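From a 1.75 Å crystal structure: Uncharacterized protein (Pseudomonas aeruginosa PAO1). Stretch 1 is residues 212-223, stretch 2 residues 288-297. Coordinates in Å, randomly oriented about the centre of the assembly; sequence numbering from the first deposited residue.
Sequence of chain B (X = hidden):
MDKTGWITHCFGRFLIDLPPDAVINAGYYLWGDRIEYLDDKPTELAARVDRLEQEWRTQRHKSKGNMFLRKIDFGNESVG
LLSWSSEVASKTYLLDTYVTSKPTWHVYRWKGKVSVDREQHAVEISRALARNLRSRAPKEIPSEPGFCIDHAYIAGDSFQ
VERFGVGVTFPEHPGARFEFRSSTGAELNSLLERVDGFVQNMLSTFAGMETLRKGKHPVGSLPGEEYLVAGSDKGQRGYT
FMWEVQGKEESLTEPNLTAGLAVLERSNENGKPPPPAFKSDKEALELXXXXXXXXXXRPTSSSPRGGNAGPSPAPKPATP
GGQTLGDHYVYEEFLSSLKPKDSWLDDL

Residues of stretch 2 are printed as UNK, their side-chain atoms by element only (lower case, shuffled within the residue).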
# COMPACT_ATOMS: atom_id res chain seq x y z
N LEU B 212 -22.18 -21.62 -0.85
CA LEU B 212 -22.28 -23.00 -0.37
C LEU B 212 -22.95 -23.06 0.99
O LEU B 212 -23.61 -24.05 1.33
CB LEU B 212 -20.91 -23.67 -0.29
CG LEU B 212 -20.11 -23.80 -1.59
CD1 LEU B 212 -18.77 -24.48 -1.35
CD2 LEU B 212 -20.92 -24.56 -2.64
N ARG B 213 -22.79 -22.00 1.78
CA ARG B 213 -23.25 -22.00 3.15
C ARG B 213 -23.24 -20.60 3.73
O ARG B 213 -22.33 -19.81 3.46
CB ARG B 213 -22.34 -22.92 3.99
CG ARG B 213 -23.06 -23.84 4.94
CD ARG B 213 -22.07 -24.40 5.97
NE ARG B 213 -21.48 -25.67 5.58
CZ ARG B 213 -20.43 -26.21 6.20
NH1 ARG B 213 -19.84 -25.57 7.20
NH2 ARG B 213 -19.95 -27.39 5.80
N LYS B 214 -24.25 -20.28 4.53
CA LYS B 214 -24.28 -19.00 5.23
C LYS B 214 -25.08 -19.15 6.51
O LYS B 214 -26.25 -19.52 6.47
CB LYS B 214 -24.91 -17.91 4.35
CG LYS B 214 -25.22 -16.62 5.12
CD LYS B 214 -25.87 -15.57 4.24
CE LYS B 214 -26.13 -14.29 5.03
NZ LYS B 214 -26.98 -13.32 4.30
N GLY B 215 -24.45 -18.87 7.64
CA GLY B 215 -25.17 -18.91 8.90
C GLY B 215 -24.26 -19.10 10.09
O GLY B 215 -23.07 -18.81 10.02
N LYS B 216 -24.83 -19.59 11.19
CA LYS B 216 -24.06 -19.78 12.41
C LYS B 216 -23.18 -21.02 12.33
O LYS B 216 -23.54 -22.02 11.71
CB LYS B 216 -25.00 -19.89 13.62
CG LYS B 216 -25.95 -18.72 13.73
CD LYS B 216 -26.64 -18.69 15.08
CE LYS B 216 -27.51 -17.45 15.23
NZ LYS B 216 -28.22 -17.45 16.54
N HIS B 217 -22.01 -20.93 12.97
CA HIS B 217 -21.09 -22.06 13.08
C HIS B 217 -20.37 -21.94 14.40
O HIS B 217 -19.19 -21.60 14.47
CB HIS B 217 -20.09 -22.09 11.91
CG HIS B 217 -19.24 -23.32 11.89
ND1 HIS B 217 -18.66 -23.81 10.74
CD2 HIS B 217 -18.86 -24.16 12.89
CE1 HIS B 217 -17.96 -24.90 11.03
NE2 HIS B 217 -18.08 -25.14 12.32
N PRO B 218 -21.10 -22.19 15.49
CA PRO B 218 -20.49 -22.18 16.81
C PRO B 218 -19.48 -23.31 16.89
O PRO B 218 -19.66 -24.32 16.21
CB PRO B 218 -21.67 -22.46 17.75
CG PRO B 218 -22.66 -23.21 16.90
CD PRO B 218 -22.50 -22.65 15.51
N VAL B 219 -18.41 -23.09 17.65
CA VAL B 219 -17.40 -24.11 17.92
C VAL B 219 -17.23 -24.07 19.42
O VAL B 219 -16.59 -23.15 19.98
CB VAL B 219 -16.05 -23.80 17.23
CG1 VAL B 219 -15.01 -24.86 17.60
CG2 VAL B 219 -16.23 -23.72 15.73
N GLY B 220 -17.83 -25.04 20.10
CA GLY B 220 -17.90 -24.98 21.55
C GLY B 220 -18.56 -23.67 21.94
O GLY B 220 -19.59 -23.30 21.38
N SER B 221 -17.97 -22.96 22.89
CA SER B 221 -18.60 -21.73 23.35
C SER B 221 -18.23 -20.50 22.51
O SER B 221 -18.57 -19.39 22.88
CB SER B 221 -18.28 -21.49 24.82
OG SER B 221 -16.89 -21.37 25.01
N LEU B 222 -17.56 -20.73 21.38
CA LEU B 222 -17.22 -19.63 20.46
C LEU B 222 -18.38 -19.40 19.49
O LEU B 222 -18.67 -20.25 18.65
CB LEU B 222 -15.95 -19.95 19.66
CG LEU B 222 -14.66 -20.23 20.43
CD1 LEU B 222 -13.56 -20.69 19.49
CD2 LEU B 222 -14.22 -19.00 21.22
N PRO B 223 -19.05 -18.25 19.61
CA PRO B 223 -20.22 -17.94 18.79
C PRO B 223 -19.86 -17.51 17.37
O PRO B 223 -20.15 -16.39 17.00
CB PRO B 223 -20.88 -16.79 19.55
CG PRO B 223 -19.77 -16.13 20.27
CD PRO B 223 -18.79 -17.21 20.62
N UNK B 288 -12.27 -27.66 5.70
CA UNK B 288 -12.74 -26.46 6.41
C UNK B 288 -13.37 -26.79 7.77
O UNK B 288 -12.94 -26.28 8.80
c UNK B 288 -13.74 -20.67 7.36
c UNK B 288 -15.81 -24.64 6.54
c UNK B 288 -15.09 -22.60 7.07
c UNK B 288 -14.96 -21.27 7.50
n UNK B 288 -16.18 -23.43 7.09
c UNK B 288 -12.64 -21.36 6.80
c UNK B 288 -14.01 -23.31 6.50
c UNK B 288 -14.50 -24.62 6.17
c UNK B 288 -12.77 -22.67 6.36
c UNK B 288 -13.73 -25.73 5.51
N UNK B 289 -14.41 -27.62 7.77
CA UNK B 289 -15.09 -27.96 9.02
C UNK B 289 -14.15 -28.61 10.03
O UNK B 289 -14.21 -28.31 11.22
o UNK B 289 -18.24 -28.78 7.42
c UNK B 289 -16.28 -28.88 8.77
o UNK B 289 -17.64 -26.96 8.49
c UNK B 289 -17.47 -28.15 8.19
N UNK B 290 -13.30 -29.50 9.55
CA UNK B 290 -12.41 -30.22 10.45
C UNK B 290 -11.45 -29.26 11.16
O UNK B 290 -11.27 -29.34 12.38
c UNK B 290 -11.65 -31.33 9.69
c UNK B 290 -10.77 -32.15 10.65
o UNK B 290 -12.60 -32.20 9.06
N UNK B 291 -10.87 -28.34 10.41
CA UNK B 291 -10.00 -27.33 11.02
C UNK B 291 -10.74 -26.38 11.96
O UNK B 291 -10.34 -26.17 13.10
c UNK B 291 -7.54 -26.66 8.08
c UNK B 291 -9.25 -26.51 9.96
c UNK B 291 -8.51 -25.36 10.62
c UNK B 291 -8.24 -27.38 9.22
N UNK B 292 -11.83 -25.79 11.47
CA UNK B 292 -12.54 -24.79 12.26
C UNK B 292 -13.10 -25.40 13.54
O UNK B 292 -13.03 -24.81 14.60
c UNK B 292 -13.66 -24.12 11.42
c UNK B 292 -14.63 -23.34 12.30
c UNK B 292 -13.03 -23.21 10.34
N UNK B 293 -13.63 -26.61 13.44
CA UNK B 293 -14.21 -27.26 14.61
C UNK B 293 -13.16 -27.62 15.67
O UNK B 293 -13.51 -27.98 16.78
o UNK B 293 -16.85 -28.95 12.77
c UNK B 293 -16.35 -28.13 13.57
c UNK B 293 -15.02 -28.49 14.21
o UNK B 293 -16.90 -27.05 13.87
N UNK B 294 -11.87 -27.50 15.32
CA UNK B 294 -10.80 -27.78 16.26
C UNK B 294 -10.33 -26.53 17.03
O UNK B 294 -9.47 -26.63 17.90
c UNK B 294 -9.60 -28.43 15.55
o UNK B 294 -8.77 -27.46 14.92
N UNK B 295 -10.89 -25.37 16.70
CA UNK B 295 -10.49 -24.12 17.35
C UNK B 295 -11.06 -24.02 18.76
O UNK B 295 -12.28 -24.10 18.95
c UNK B 295 -10.37 -22.94 15.13
c UNK B 295 -10.64 -21.60 17.30
c UNK B 295 -10.91 -21.84 14.19
c UNK B 295 -10.96 -22.89 16.55
N UNK B 296 -10.19 -23.84 19.74
CA UNK B 296 -10.63 -23.63 21.12
C UNK B 296 -9.61 -22.86 21.94
O UNK B 296 -8.41 -22.90 21.66
n UNK B 296 -7.07 -29.59 21.12
n UNK B 296 -8.43 -27.76 21.46
c UNK B 296 -7.78 -28.58 20.64
c UNK B 296 -10.99 -24.97 21.79
n UNK B 296 -7.83 -28.38 19.33
c UNK B 296 -9.81 -25.86 22.20
c UNK B 296 -9.25 -26.62 21.03
N UNK B 297 -10.09 -22.15 22.95
CA UNK B 297 -9.23 -21.49 23.90
C UNK B 297 -8.39 -22.55 24.59
O UNK B 297 -8.90 -23.62 24.93
c UNK B 297 -10.91 -19.68 24.34
c UNK B 297 -10.05 -20.75 24.98
c UNK B 297 -9.13 -20.15 26.02
O HOH W 1 -18.26 -27.45 16.20
O HOH W 2 -13.99 -23.92 20.97

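Position 288 carries one carbon leading into fused five- and six-membered rings that hold eight carbons and one nitrogen, an indole whose edge is turned to the Arg213 guanidinium, so it is Trp288. Arg213 NH1 lies near the plane of this ring, 4.2 Å from Trp288 CD1.

Position 289 has two carbons, the second bearing two oxygens: a short carboxylate, with the guanidinium of Arg213 in front of it. This is Asp289. Arg213 NH1 donates to Asp289 OD1 at 2.9 Å (173° at the hydrogen) and Arg213 NH2 to Asp289 OD2 at 2.7 Å (159°), a two-pronged salt bridge.

Position 290 shows one carbon carrying an oxygen and a carbon, out of reach of stretch 1; it is Thr290. Position 291 has four carbons, forked at the first with one arm two carbons long, and is also out of reach of stretch 1; the fork identifies Ile291.

Position 292 holds three carbons, one bearing the other two; a branch carbon lies over one face of the His217 ring and near Val219 CG2. This is Val292. Its CG1 is 4.1 Å from the centroid of the His217 ring and 21° off the normal, a CH-pi contact, and Val292 CG1 lies 3.8 Å from Val219 CG2.

Position 293 again has two carbons and two terminal oxygens, one of them beside the His217 ring: Asp293. His217 NE2 donates to Asp293 OD1 at 2.7 Å and 171°, nearly linear. Water 1 also donates to Asp293 OD1 (2.7 Å) and reaches Pro218 O through a weak bond of 3.4 Å.

Position 294, one carbon and one oxygen, points away from stretch 1. It is Ser294, whose OG donates to Ile291 O at 2.7 Å.

Position 295 has four carbons, forked at the first with one two-carbon arm, and one branch carbon lies against Leu222 CD1. It is Ile295; its CG2 packs 3.8 Å from Leu222 CD1. Position 296 has three carbons, a nitrogen, then a carbon carrying two more nitrogens: a guanidinium, its end leading away from stretch 1, hence Arg296. Arg296 NH1 donates to Ser294 O at 2.8 Å. Position 297, three carbons with a single fork, at most peripheral here, is Val297.

The contact joins polar and apolar parts. Asp289 and Asp293 lie one helical turn apart, as the 2.9 Å bond from Asp293 N to Asp289 O indicates, and receive Arg213 and His217 respectively. Val219 and Leu222, the ends of a type II' turn, supply apolar packing against Val292 and Ile295. Water 2 ties the backbones together, donating to Val219 O at 2.9 Å and Ile295 O at 2.7 Å.

Stretch 2 288-297: WDTIVDSIRV
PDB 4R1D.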